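Local coordinates for mannitol dehydrogenase (Pseudomonas fluorescens, PDB 1M2W), which binds NAD and probably catalyses the NAD-dependent oxidation of D-mannitol to D-fructose, as other mannitol 2-dehydrogenases do, at residues 28-33 with 125-130; 65-70 with 107-112. All coordinates share one frame; numbering follows the deposited sequence.

Contact 1 of 2, residues 28-33 with 125-130; sequences GIAHIG and RIVSLT. With NAD (nicotinamide-adenine-dinucleotide), chain C.
His31 and Ser128 sit opposite each other on parallel strands 28-32 and 126-129, neighbours in the Rossmann-fold sheet with 185-188 and 59-64 flanking them, and illustrate how a polar network can be built into an apolar core. The strand axes approach to 4.7 Å, and the residues pair in order from Ile29 with Ile126 to Ile32 with Leu129. Main-chain bonds alternate along this ladder, the bond from Ile32 N to Ser128 O being almost straight at 174°. The tight part lies around the histidine. With CG anti to the backbone N (chi1 -175°), the ring swings across toward the partner strand and is held by its edge. His31 ND1 meets Ser128 OG at 2.8 Å, close to the ring plane, and His31 NE2 bonds Thr130 OG1 at 2.9 Å. Two grips on separate nitrogens fix the ring's rotation, and His38 stacks against it. With a phenylalanine here, the buried hydroxyls of Ser128 and Thr130 would probably both lose their ring partner and be freer to turn. On the face carrying Ala30 and Val127, Ile32 CD1 touches Val127 CG1 at 3.8 Å, while Leu129 runs alongside the isoleucine. The looser, solvent-facing part is the Arg125 side chain, which finds its polar partners in Glu123 O and Asp57 and lies against Trp58; beside it the buried Gly28 O still accepts Arg125 N at 2.9 Å and, weakly, Ile126 N. Just past the strand ends the chain reaches the cofactor, where Thr130 O stands 3.1 Å from NAD O4B, the ring oxygen of the adenosine ribose.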
loop_
_atom_site.group_PDB
_atom_site.type_symbol
_atom_site.label_atom_id
_atom_site.label_comp_id
_atom_site.label_asym_id
_atom_site.label_seq_id
_atom_site.Cartn_x
_atom_site.Cartn_y
_atom_site.Cartn_z
ATOM N N GLY A 28 -0.579 16.726 -15.243
ATOM C CA GLY A 28 -1.363 17.393 -14.219
ATOM C C GLY A 28 -1.151 16.766 -12.854
ATOM O O GLY A 28 -1.551 17.315 -11.843
ATOM N N ILE A 29 -0.527 15.595 -12.838
ATOM C CA ILE A 29 -0.299 14.888 -11.571
ATOM C C ILE A 29 1.172 14.536 -11.432
ATOM O O ILE A 29 1.801 14.098 -12.412
ATOM C CB ILE A 29 -1.108 13.538 -11.542
ATOM C CG1 ILE A 29 -2.615 13.825 -11.675
ATOM C CG2 ILE A 29 -0.778 12.694 -10.271
ATOM C CD1 ILE A 29 -3.435 12.546 -11.937
ATOM N N ALA A 30 1.726 14.757 -10.240
ATOM C CA ALA A 30 3.104 14.325 -9.987
ATOM C C ALA A 30 2.900 13.231 -8.934
ATOM O O ALA A 30 2.275 13.468 -7.892
ATOM C CB ALA A 30 3.966 15.461 -9.404
ATOM N N HIS A 31 3.371 12.024 -9.236
ATOM C CA HIS A 31 3.220 10.921 -8.311
ATOM C C HIS A 31 4.513 10.480 -7.627
ATOM O O HIS A 31 5.460 10.075 -8.284
ATOM C CB HIS A 31 2.629 9.681 -9.015
ATOM C CG HIS A 31 2.365 8.580 -8.049
ATOM N ND1 HIS A 31 1.261 8.585 -7.226
ATOM C CD2 HIS A 31 3.143 7.540 -7.645
ATOM C CE1 HIS A 31 1.362 7.596 -6.352
ATOM N NE2 HIS A 31 2.494 6.949 -6.586
ATOM N N ILE A 32 4.515 10.516 -6.296
ATOM C CA ILE A 32 5.709 10.138 -5.524
ATOM C C ILE A 32 5.596 8.672 -5.120
ATOM O O ILE A 32 4.691 8.300 -4.378
ATOM C CB ILE A 32 5.841 11.042 -4.271
ATOM C CG1 ILE A 32 5.861 12.512 -4.733
ATOM C CG2 ILE A 32 7.127 10.665 -3.409
ATOM C CD1 ILE A 32 6.033 13.522 -3.589
ATOM N N GLY A 33 6.530 7.854 -5.616
ATOM C CA GLY A 33 6.552 6.430 -5.277
ATOM C C GLY A 33 6.006 5.634 -6.445
ATOM O O GLY A 33 4.891 5.114 -6.365
ATOM N N ARG A 125 -1.395 19.868 -10.585
ATOM C CA ARG A 125 -2.484 20.256 -9.694
ATOM C C ARG A 125 -2.748 19.265 -8.561
ATOM O O ARG A 125 -3.472 19.551 -7.600
ATOM C CB ARG A 125 -3.753 20.473 -10.554
ATOM C CG ARG A 125 -3.720 21.793 -11.394
ATOM C CD ARG A 125 -4.611 21.643 -12.632
ATOM N NE ARG A 125 -3.859 20.918 -13.655
ATOM C CZ ARG A 125 -4.381 20.371 -14.756
ATOM N NH1 ARG A 125 -5.683 20.450 -14.979
ATOM N NH2 ARG A 125 -3.582 19.792 -15.658
ATOM N N ILE A 126 -2.168 18.082 -8.678
ATOM C CA ILE A 126 -2.329 17.061 -7.634
ATOM C C ILE A 126 -0.966 16.413 -7.404
ATOM O O ILE A 126 -0.259 16.113 -8.360
ATOM C CB ILE A 126 -3.260 15.921 -8.101
ATOM C CG1 ILE A 126 -4.700 16.435 -8.285
ATOM C CG2 ILE A 126 -3.211 14.737 -7.074
ATOM C CD1 ILE A 126 -5.605 15.374 -8.962
ATOM N N VAL A 127 -0.556 16.279 -6.146
ATOM C CA VAL A 127 0.645 15.515 -5.884
ATOM C C VAL A 127 0.115 14.248 -5.179
ATOM O O VAL A 127 -0.459 14.348 -4.088
ATOM C CB VAL A 127 1.635 16.271 -4.961
ATOM C CG1 VAL A 127 2.766 15.312 -4.525
ATOM C CG2 VAL A 127 2.246 17.422 -5.738
ATOM N N SER A 128 0.274 13.076 -5.804
ATOM C CA SER A 128 -0.241 11.838 -5.215
ATOM C C SER A 128 0.869 11.019 -4.597
ATOM O O SER A 128 2.043 11.189 -4.952
ATOM C CB SER A 128 -1.032 11.001 -6.253
ATOM O OG SER A 128 -0.317 10.863 -7.452
ATOM N N LEU A 129 0.481 10.113 -3.695
ATOM C CA LEU A 129 1.449 9.348 -2.930
ATOM C C LEU A 129 1.265 7.871 -2.767
ATOM O O LEU A 129 0.171 7.438 -2.434
ATOM C CB LEU A 129 1.501 9.897 -1.469
ATOM C CG LEU A 129 1.535 11.421 -1.240
ATOM C CD1 LEU A 129 1.396 11.742 0.251
ATOM C CD2 LEU A 129 2.897 11.985 -1.730
ATOM N N THR A 130 2.315 7.086 -3.056
ATOM C CA THR A 130 2.290 5.692 -2.561
ATOM C C THR A 130 3.702 5.601 -1.912
ATOM O O THR A 130 4.691 5.229 -2.558
ATOM C CB THR A 130 2.075 4.577 -3.609
ATOM O OG1 THR A 130 2.947 4.734 -4.720
ATOM C CG2 THR A 130 0.625 4.584 -4.047
HETATM P PA NAD C . 6.568 -1.233 -4.789
HETATM O O1A NAD C . 7.546 -1.852 -3.930
HETATM O O2A NAD C . 6.301 -1.642 -6.247
HETATM O O5B NAD C . 6.842 0.361 -4.805
HETATM C C5B NAD C . 6.877 1.079 -3.542
HETATM C C4B NAD C . 7.172 2.524 -4.039
HETATM O O4B NAD C . 7.222 3.384 -2.812
HETATM C C3B NAD C . 8.582 2.734 -4.633
HETATM O O3B NAD C . 8.411 3.820 -5.526
HETATM C C2B NAD C . 9.431 3.069 -3.415
HETATM O O2B NAD C . 10.731 3.623 -3.675
HETATM C C1B NAD C . 8.491 4.054 -2.720
HETATM N N9A NAD C . 8.826 4.275 -1.336
HETATM C C8A NAD C . 9.113 3.405 -0.299
HETATM N N7A NAD C . 9.345 4.009 0.859
HETATM C C5A NAD C . 9.196 5.364 0.534
HETATM C C6A NAD C . 9.309 6.491 1.352
HETATM N N6A NAD C . 9.582 6.485 2.660
HETATM N N1A NAD C . 9.116 7.759 0.742
HETATM C C2A NAD C . 8.817 7.875 -0.630
HETATM N N3A NAD C . 8.682 6.770 -1.474
HETATM C C4A NAD C . 8.887 5.529 -0.827
HETATM O O3 NAD C . 5.164 -1.325 -4.040
HETATM P PN NAD C . 3.634 -1.135 -4.453
HETATM O O1N NAD C . 3.017 -2.416 -4.895
HETATM O O2N NAD C . 3.614 -0.015 -5.409
HETATM O O5D NAD C . 2.986 -0.723 -3.022
HETATM C C5D NAD C . 3.193 0.670 -2.608
HETATM C C4D NAD C . 2.132 1.114 -1.628
HETATM O O4D NAD C . 0.826 1.392 -2.195
HETATM C C3D NAD C . 1.854 0.194 -0.386
HETATM O O3D NAD C . 2.846 0.319 0.605
HETATM C C2D NAD C . 0.419 0.557 0.040
HETATM O O2D NAD C . 0.247 1.618 1.025
HETATM C C1D NAD C . -0.234 0.864 -1.296
HETATM N N1N NAD C . -0.880 -0.329 -1.907
HETATM C C2N NAD C . -0.247 -1.473 -2.512
HETATM C C3N NAD C . -1.117 -2.493 -2.974
HETATM C C7N NAD C . -0.543 -3.774 -3.581
HETATM O O7N NAD C . -1.366 -4.786 -3.856
HETATM N N7N NAD C . 0.757 -3.814 -3.716
HETATM C C4N NAD C . -2.547 -2.357 -2.827
HETATM C C5N NAD C . -3.092 -1.193 -2.232
HETATM C C6N NAD C . -2.282 -0.188 -1.770
#

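Contact 2 of 2, residues 65-70 with 107-112; sequences LRSEDR and LAEDSA. With NAD (nicotinamide-adenine-dinucleotide), chain C.
Leu107 drives its two methyls into the turn 65-70: CD1 packs on Arg70 CA at 3.7 Å, crossing that side chain at about a right angle, and CD2 lies the same distance from Asp69 O. Nearby, Ala108 CB meets Leu65 CD2 at 3.9 Å, with Phe168 and Leu115 touching both residues from their helices. Toward solvent the contact changes character. The Glu109 carboxylate leans on Ser67 CB, and the opposite charge of Arg70 remains beyond salt-bridge range. No hydrogen bond joins the two segments; they meet by van der Waals contact alone. The turn follows strand 59-64, the second strand of the Rossmann fold, where an acidic residue classically receives the adenosine ribose. Asp69 does so here, its OD1 accepting NAD O2B at 2.9 Å. Its other oxygen, OD2, takes the backbone N of Arg66 at 2.9 Å, met from above the carboxylate plane (37° out), so that the turn itself positions the acid. Arg66, bent at chi3 (130°), lays one face of its guanidinium against the adenine, NAD N7A standing 3.4 Å above that plane and offset toward its rim. One shell further out, Glu68 OE1 holds Arg66 NH1 in a salt bridge of 3.0 Å, and Ser67 OG donates to Glu68 OE2.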
loop_
_atom_site.group_PDB
_atom_site.type_symbol
_atom_site.label_atom_id
_atom_site.label_comp_id
_atom_site.label_asym_id
_atom_site.label_seq_id
_atom_site.Cartn_x
_atom_site.Cartn_y
_atom_site.Cartn_z
ATOM N N LEU A 65 12.224 9.186 -5.075
ATOM C CA LEU A 65 13.061 9.809 -4.042
ATOM C C LEU A 65 14.205 8.916 -3.546
ATOM O O LEU A 65 15.064 9.405 -2.792
ATOM C CB LEU A 65 12.184 10.142 -2.817
ATOM C CG LEU A 65 11.003 11.089 -3.018
ATOM C CD1 LEU A 65 10.349 11.396 -1.633
ATOM C CD2 LEU A 65 11.482 12.357 -3.731
ATOM N N ARG A 66 14.215 7.641 -3.935
ATOM C CA ARG A 66 15.221 6.677 -3.474
ATOM C C ARG A 66 16.129 6.154 -4.570
ATOM O O ARG A 66 15.740 6.058 -5.717
ATOM C CB ARG A 66 14.503 5.505 -2.812
ATOM C CG ARG A 66 13.509 5.947 -1.791
ATOM C CD ARG A 66 12.669 4.787 -1.298
ATOM N NE ARG A 66 12.650 4.772 0.159
ATOM C CZ ARG A 66 12.959 3.709 0.894
ATOM N NH1 ARG A 66 13.307 2.568 0.303
ATOM N NH2 ARG A 66 12.940 3.794 2.220
ATOM N N SER A 67 17.363 5.800 -4.227
ATOM C CA SER A 67 18.256 5.308 -5.264
ATOM C C SER A 67 17.677 4.075 -5.974
ATOM O O SER A 67 17.931 3.888 -7.161
ATOM C CB SER A 67 19.659 5.006 -4.691
ATOM O OG SER A 67 19.585 3.950 -3.764
ATOM N N GLU A 68 16.890 3.255 -5.284
ATOM C CA GLU A 68 16.319 2.063 -5.923
ATOM C C GLU A 68 15.400 2.454 -7.079
ATOM O O GLU A 68 15.127 1.635 -7.950
ATOM C CB GLU A 68 15.479 1.213 -4.953
ATOM C CG GLU A 68 16.074 1.005 -3.575
ATOM C CD GLU A 68 15.891 2.226 -2.695
ATOM O OE1 GLU A 68 14.728 2.529 -2.353
ATOM O OE2 GLU A 68 16.900 2.884 -2.352
ATOM N N ASP A 69 14.906 3.694 -7.070
ATOM C CA ASP A 69 13.993 4.177 -8.111
ATOM C C ASP A 69 14.622 4.430 -9.466
ATOM O O ASP A 69 13.903 4.638 -10.438
ATOM C CB ASP A 69 13.293 5.471 -7.659
ATOM C CG ASP A 69 12.449 5.268 -6.399
ATOM O OD1 ASP A 69 11.866 4.180 -6.266
ATOM O OD2 ASP A 69 12.354 6.170 -5.539
ATOM N N ARG A 70 15.951 4.432 -9.549
ATOM C CA ARG A 70 16.618 4.700 -10.819
ATOM C C ARG A 70 16.307 3.628 -11.869
ATOM O O ARG A 70 16.202 3.920 -13.059
ATOM C CB ARG A 70 18.144 4.744 -10.646
ATOM C CG ARG A 70 18.884 5.229 -11.899
ATOM C CD ARG A 70 20.395 4.870 -11.871
ATOM N NE ARG A 70 21.081 5.434 -10.709
ATOM C CZ ARG A 70 22.399 5.368 -10.495
ATOM N NH1 ARG A 70 23.190 4.744 -11.367
ATOM N NH2 ARG A 70 22.937 5.964 -9.421
ATOM N N LEU A 107 13.981 11.854 -10.876
ATOM C CA LEU A 107 14.581 11.275 -9.669
ATOM C C LEU A 107 15.149 12.438 -8.857
ATOM O O LEU A 107 15.846 13.332 -9.411
ATOM C CB LEU A 107 15.749 10.327 -10.006
ATOM C CG LEU A 107 15.407 9.147 -10.931
ATOM C CD1 LEU A 107 16.681 8.347 -11.299
ATOM C CD2 LEU A 107 14.363 8.290 -10.231
ATOM N N ALA A 108 14.853 12.438 -7.565
ATOM C CA ALA A 108 15.382 13.492 -6.706
ATOM C C ALA A 108 16.918 13.527 -6.821
ATOM O O ALA A 108 17.542 14.605 -6.842
ATOM C CB ALA A 108 14.981 13.229 -5.238
ATOM N N GLU A 109 17.532 12.361 -6.864
ATOM C CA GLU A 109 19.000 12.293 -6.920
ATOM C C GLU A 109 19.677 12.940 -8.128
ATOM O O GLU A 109 20.879 13.196 -8.090
ATOM C CB GLU A 109 19.472 10.839 -6.825
ATOM C CG GLU A 109 19.494 10.270 -5.417
ATOM C CD GLU A 109 20.041 8.841 -5.386
ATOM O OE1 GLU A 109 20.719 8.444 -6.372
ATOM O OE2 GLU A 109 19.796 8.127 -4.376
ATOM N N ASP A 110 18.928 13.171 -9.202
ATOM C CA ASP A 110 19.466 13.785 -10.412
ATOM C C ASP A 110 19.492 15.305 -10.242
ATOM O O ASP A 110 20.218 16.001 -10.948
ATOM C CB ASP A 110 18.582 13.487 -11.646
ATOM C CG ASP A 110 18.751 12.067 -12.191
ATOM O OD1 ASP A 110 19.767 11.407 -11.897
ATOM O OD2 ASP A 110 17.860 11.619 -12.958
ATOM N N SER A 111 18.656 15.827 -9.354
ATOM C CA SER A 111 18.607 17.291 -9.126
ATOM C C SER A 111 17.425 17.642 -8.217
ATOM O O SER A 111 16.265 17.517 -8.633
ATOM C CB SER A 111 18.400 18.046 -10.443
ATOM O OG SER A 111 18.162 19.411 -10.142
ATOM N N ALA A 112 17.683 18.087 -6.995
ATOM C CA ALA A 112 16.538 18.434 -6.140
ATOM C C ALA A 112 15.795 19.638 -6.717
ATOM O O ALA A 112 14.585 19.712 -6.653
ATOM C CB ALA A 112 17.023 18.750 -4.728
HETATM P PA NAD C . 6.568 -1.233 -4.789
HETATM O O1A NAD C . 7.546 -1.852 -3.930
HETATM O O2A NAD C . 6.301 -1.642 -6.247
HETATM O O5B NAD C . 6.842 0.361 -4.805
HETATM C C5B NAD C . 6.877 1.079 -3.542
HETATM C C4B NAD C . 7.172 2.524 -4.039
HETATM O O4B NAD C . 7.222 3.384 -2.812
HETATM C C3B NAD C . 8.582 2.734 -4.633
HETATM O O3B NAD C . 8.411 3.820 -5.526
HETATM C C2B NAD C . 9.431 3.069 -3.415
HETATM O O2B NAD C . 10.731 3.623 -3.675
HETATM C C1B NAD C . 8.491 4.054 -2.720
HETATM N N9A NAD C . 8.826 4.275 -1.336
HETATM C C8A NAD C . 9.113 3.405 -0.299
HETATM N N7A NAD C . 9.345 4.009 0.859
HETATM C C5A NAD C . 9.196 5.364 0.534
HETATM C C6A NAD C . 9.309 6.491 1.352
HETATM N N6A NAD C . 9.582 6.485 2.660
HETATM N N1A NAD C . 9.116 7.759 0.742
HETATM C C2A NAD C . 8.817 7.875 -0.630
HETATM N N3A NAD C . 8.682 6.770 -1.474
HETATM C C4A NAD C . 8.887 5.529 -0.827
HETATM O O3 NAD C . 5.164 -1.325 -4.040
HETATM P PN NAD C . 3.634 -1.135 -4.453
HETATM O O1N NAD C . 3.017 -2.416 -4.895
HETATM O O2N NAD C . 3.614 -0.015 -5.409
HETATM O O5D NAD C . 2.986 -0.723 -3.022
HETATM C C5D NAD C . 3.193 0.670 -2.608
HETATM C C4D NAD C . 2.132 1.114 -1.628
HETATM O O4D NAD C . 0.826 1.392 -2.195
HETATM C C3D NAD C . 1.854 0.194 -0.386
HETATM O O3D NAD C . 2.846 0.319 0.605
HETATM C C2D NAD C . 0.419 0.557 0.040
HETATM O O2D NAD C . 0.247 1.618 1.025
HETATM C C1D NAD C . -0.234 0.864 -1.296
HETATM N N1N NAD C . -0.880 -0.329 -1.907
HETATM C C2N NAD C . -0.247 -1.473 -2.512
HETATM C C3N NAD C . -1.117 -2.493 -2.974
HETATM C C7N NAD C . -0.543 -3.774 -3.581
HETATM O O7N NAD C . -1.366 -4.786 -3.856
HETATM N N7N NAD C . 0.757 -3.814 -3.716
HETATM C C4N NAD C . -2.547 -2.357 -2.827
HETATM C C5N NAD C . -3.092 -1.193 -2.232
HETATM C C6N NAD C . -2.282 -0.188 -1.770
#

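How the contacts relate
The two contacts lie in the same Rossmann domain, their centres 15 Å apart, and are nested along the chain: 28-33 comes first, then 65-70 and 107-112, and 125-130 closes the outer loop. Across the sheet the strands run 126-129, 27-32, 59-64, 96-107, so contact 1 is a pairing within the sheet, whereas contact 2 joins the loops that follow the next two strands. They touch directly where Ile32 CG2 meets Leu65 CD1 at 3.8 Å. Both also reach the adenosine half of NAD, which places residues far apart in sequence around a single cofactor site.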